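Local coordinates for protein serine protease inhibitor (Thermoanaerobacter tengcongensis, PDB 2PEF) that belongs to the serpin family, probably inhibits serine proteases, and is captured here in the latent state, at residues A[203-208]-A[225-230]. Sequence-based numbering, arbitrary orientation.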
loop_
_atom_site.group_PDB
_atom_site.type_symbol
_atom_site.label_atom_id
_atom_site.label_comp_id
_atom_site.label_asym_id
_atom_site.label_seq_id
_atom_site.Cartn_x
_atom_site.Cartn_y
_atom_site.Cartn_z
ATOM N N LEU A 203 22.890 -9.489 0.386
ATOM C CA LEU A 203 21.930 -10.139 1.261
ATOM C C LEU A 203 21.176 -11.165 0.443
ATOM O O LEU A 203 20.559 -10.824 -0.568
ATOM C CB LEU A 203 20.963 -9.125 1.868
ATOM C CG LEU A 203 21.469 -8.264 3.024
ATOM C CD1 LEU A 203 20.358 -7.342 3.475
ATOM C CD2 LEU A 203 21.972 -9.109 4.199
ATOM N N TYR A 204 21.257 -12.420 0.881
ATOM C CA TYR A 204 20.660 -13.547 0.179
ATOM C C TYR A 204 19.509 -14.128 0.982
ATOM O O TYR A 204 19.687 -14.548 2.129
ATOM C CB TYR A 204 21.717 -14.626 -0.040
ATOM C CG TYR A 204 21.271 -15.827 -0.851
ATOM C CD1 TYR A 204 20.727 -15.679 -2.131
ATOM C CD2 TYR A 204 21.440 -17.118 -0.356
ATOM C CE1 TYR A 204 20.342 -16.791 -2.883
ATOM C CE2 TYR A 204 21.060 -18.233 -1.097
ATOM C CZ TYR A 204 20.514 -18.065 -2.357
ATOM O OH TYR A 204 20.147 -19.184 -3.075
ATOM N N ILE A 205 18.326 -14.147 0.374
ATOM C CA ILE A 205 17.157 -14.743 1.001
ATOM C C ILE A 205 17.134 -16.220 0.641
ATOM O O ILE A 205 17.256 -16.585 -0.532
ATOM C CB ILE A 205 15.852 -14.040 0.551
ATOM C CG1 ILE A 205 15.790 -12.627 1.136
ATOM C CG2 ILE A 205 14.615 -14.841 0.960
ATOM C CD1 ILE A 205 14.850 -11.707 0.404
ATOM N N GLU A 206 17.013 -17.064 1.660
ATOM C CA GLU A 206 16.939 -18.501 1.457
ATOM C C GLU A 206 15.946 -19.117 2.429
ATOM O O GLU A 206 16.197 -19.202 3.642
ATOM C CB GLU A 206 18.322 -19.135 1.612
ATOM C CG GLU A 206 18.436 -20.547 1.073
ATOM C CD GLU A 206 19.749 -21.189 1.473
ATOM O OE1 GLU A 206 19.939 -21.463 2.677
ATOM O OE2 GLU A 206 20.598 -21.413 0.587
ATOM N N GLU A 207 14.806 -19.536 1.889
ATOM C CA GLU A 207 13.767 -20.161 2.695
ATOM C C GLU A 207 13.319 -21.456 2.043
ATOM O O GLU A 207 13.825 -21.833 0.987
ATOM C CB GLU A 207 12.576 -19.210 2.881
ATOM C CG GLU A 207 12.899 -17.912 3.621
ATOM C CD GLU A 207 13.339 -18.123 5.069
ATOM O OE1 GLU A 207 14.166 -17.328 5.553
ATOM O OE2 GLU A 207 12.860 -19.073 5.729
ATOM N N GLU A 208 12.380 -22.149 2.675
ATOM C CA GLU A 208 11.794 -23.318 2.044
ATOM C C GLU A 208 11.079 -22.861 0.780
ATOM O O GLU A 208 10.301 -21.903 0.804
ATOM C CB GLU A 208 10.845 -24.050 2.995
ATOM C CG GLU A 208 11.525 -24.614 4.241
ATOM C CD GLU A 208 12.680 -25.556 3.929
ATOM O OE1 GLU A 208 12.442 -26.644 3.365
ATOM O OE2 GLU A 208 13.832 -25.208 4.265
ATOM N N VAL A 225 13.098 -5.911 -1.753
ATOM C CA VAL A 225 13.147 -7.345 -1.486
ATOM C C VAL A 225 12.578 -8.091 -2.693
ATOM O O VAL A 225 11.485 -7.765 -3.154
ATOM C CB VAL A 225 12.329 -7.682 -0.212
ATOM C CG1 VAL A 225 12.194 -9.197 -0.014
ATOM C CG2 VAL A 225 12.960 -7.027 1.010
ATOM N N ALA A 226 13.325 -9.075 -3.206
ATOM C CA ALA A 226 12.860 -9.925 -4.309
ATOM C C ALA A 226 12.859 -11.375 -3.854
ATOM O O ALA A 226 13.858 -11.849 -3.315
ATOM C CB ALA A 226 13.747 -9.756 -5.537
ATOM N N ILE A 227 11.738 -12.069 -4.054
ATOM C CA ILE A 227 11.587 -13.450 -3.594
ATOM C C ILE A 227 11.120 -14.326 -4.747
ATOM O O ILE A 227 10.104 -14.040 -5.369
ATOM C CB ILE A 227 10.582 -13.556 -2.420
ATOM C CG1 ILE A 227 11.041 -12.699 -1.239
ATOM C CG2 ILE A 227 10.389 -15.025 -1.994
ATOM C CD1 ILE A 227 9.969 -12.478 -0.202
ATOM N N LEU A 228 11.873 -15.385 -5.029
ATOM C CA LEU A 228 11.575 -16.256 -6.154
ATOM C C LEU A 228 11.185 -17.660 -5.691
ATOM O O LEU A 228 12.050 -18.450 -5.316
ATOM C CB LEU A 228 12.784 -16.336 -7.096
ATOM C CG LEU A 228 12.638 -17.150 -8.384
ATOM C CD1 LEU A 228 11.852 -16.367 -9.431
ATOM C CD2 LEU A 228 14.017 -17.518 -8.909
ATOM N N PRO A 229 9.875 -17.966 -5.693
ATOM C CA PRO A 229 9.435 -19.330 -5.392
ATOM C C PRO A 229 9.997 -20.328 -6.406
ATOM O O PRO A 229 10.079 -20.023 -7.596
ATOM C CB PRO A 229 7.911 -19.232 -5.496
ATOM C CG PRO A 229 7.616 -17.782 -5.242
ATOM C CD PRO A 229 8.730 -17.071 -5.936
ATOM N N ASP A 230 10.393 -21.504 -5.927
ATOM C CA ASP A 230 11.014 -22.506 -6.793
ATOM C C ASP A 230 9.981 -23.377 -7.506
ATOM O O ASP A 230 8.779 -23.195 -7.318
ATOM C CB ASP A 230 12.071 -23.335 -6.036
ATOM C CG ASP A 230 11.480 -24.290 -4.999
ATOM O OD1 ASP A 230 10.288 -24.668 -5.074
ATOM O OD2 ASP A 230 12.246 -24.691 -4.098
#
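Ile-205 and Ile-227 mark the nearest approach of the two backbones, their CA atoms 7.3 Å apart, on strand segments that run in broadly the same direction at 35° to each other, with axes 8.3 Å apart at their closest. The strands are not direct neighbours. Strand 210-216 lies between them, antiparallel to both, and takes backbone hydrogen bonds from each side: Ile-205 pairs with Gly-212, and Ala-226 with Phe-213.

Across the middle strand, essentially one side chain makes the contact. Ile-205 aims its CB at the second segment, and its CD1 methyl does all the touching. The chain is extended beyond CB, with CD1 roughly anti to CA (chi2 160°), which carries this methyl forward to the other strand. Ile-205 CD1 lies 3.7 Å from Val-225 CG1, where the two side chains cross at about a right angle. CD1 of Ile-205 also sits 3.9 Å from the carbonyl O of Ala-226 and, more loosely, 4.3 Å from CG1 of Ile-227. One methyl thus spans three successive residues, meeting side chains at Val-225 and Ile-227 and the backbone at Ala-226. The contact is small, with 127 Å² buried in all, but the four residues involved are buried. Leu-250 of helix 244-252 packs against both Ile-205 and Ile-227, and Val-225 also touches Ile-356 of strand 345-357.

Such contact over the face of the middle strand, between the outer strands of a three-stranded antiparallel meander covered by a helix, is characteristic of beta-sheet B of the serpin fold, in which 203-207, 210-216 and 222-229 are the first three strands.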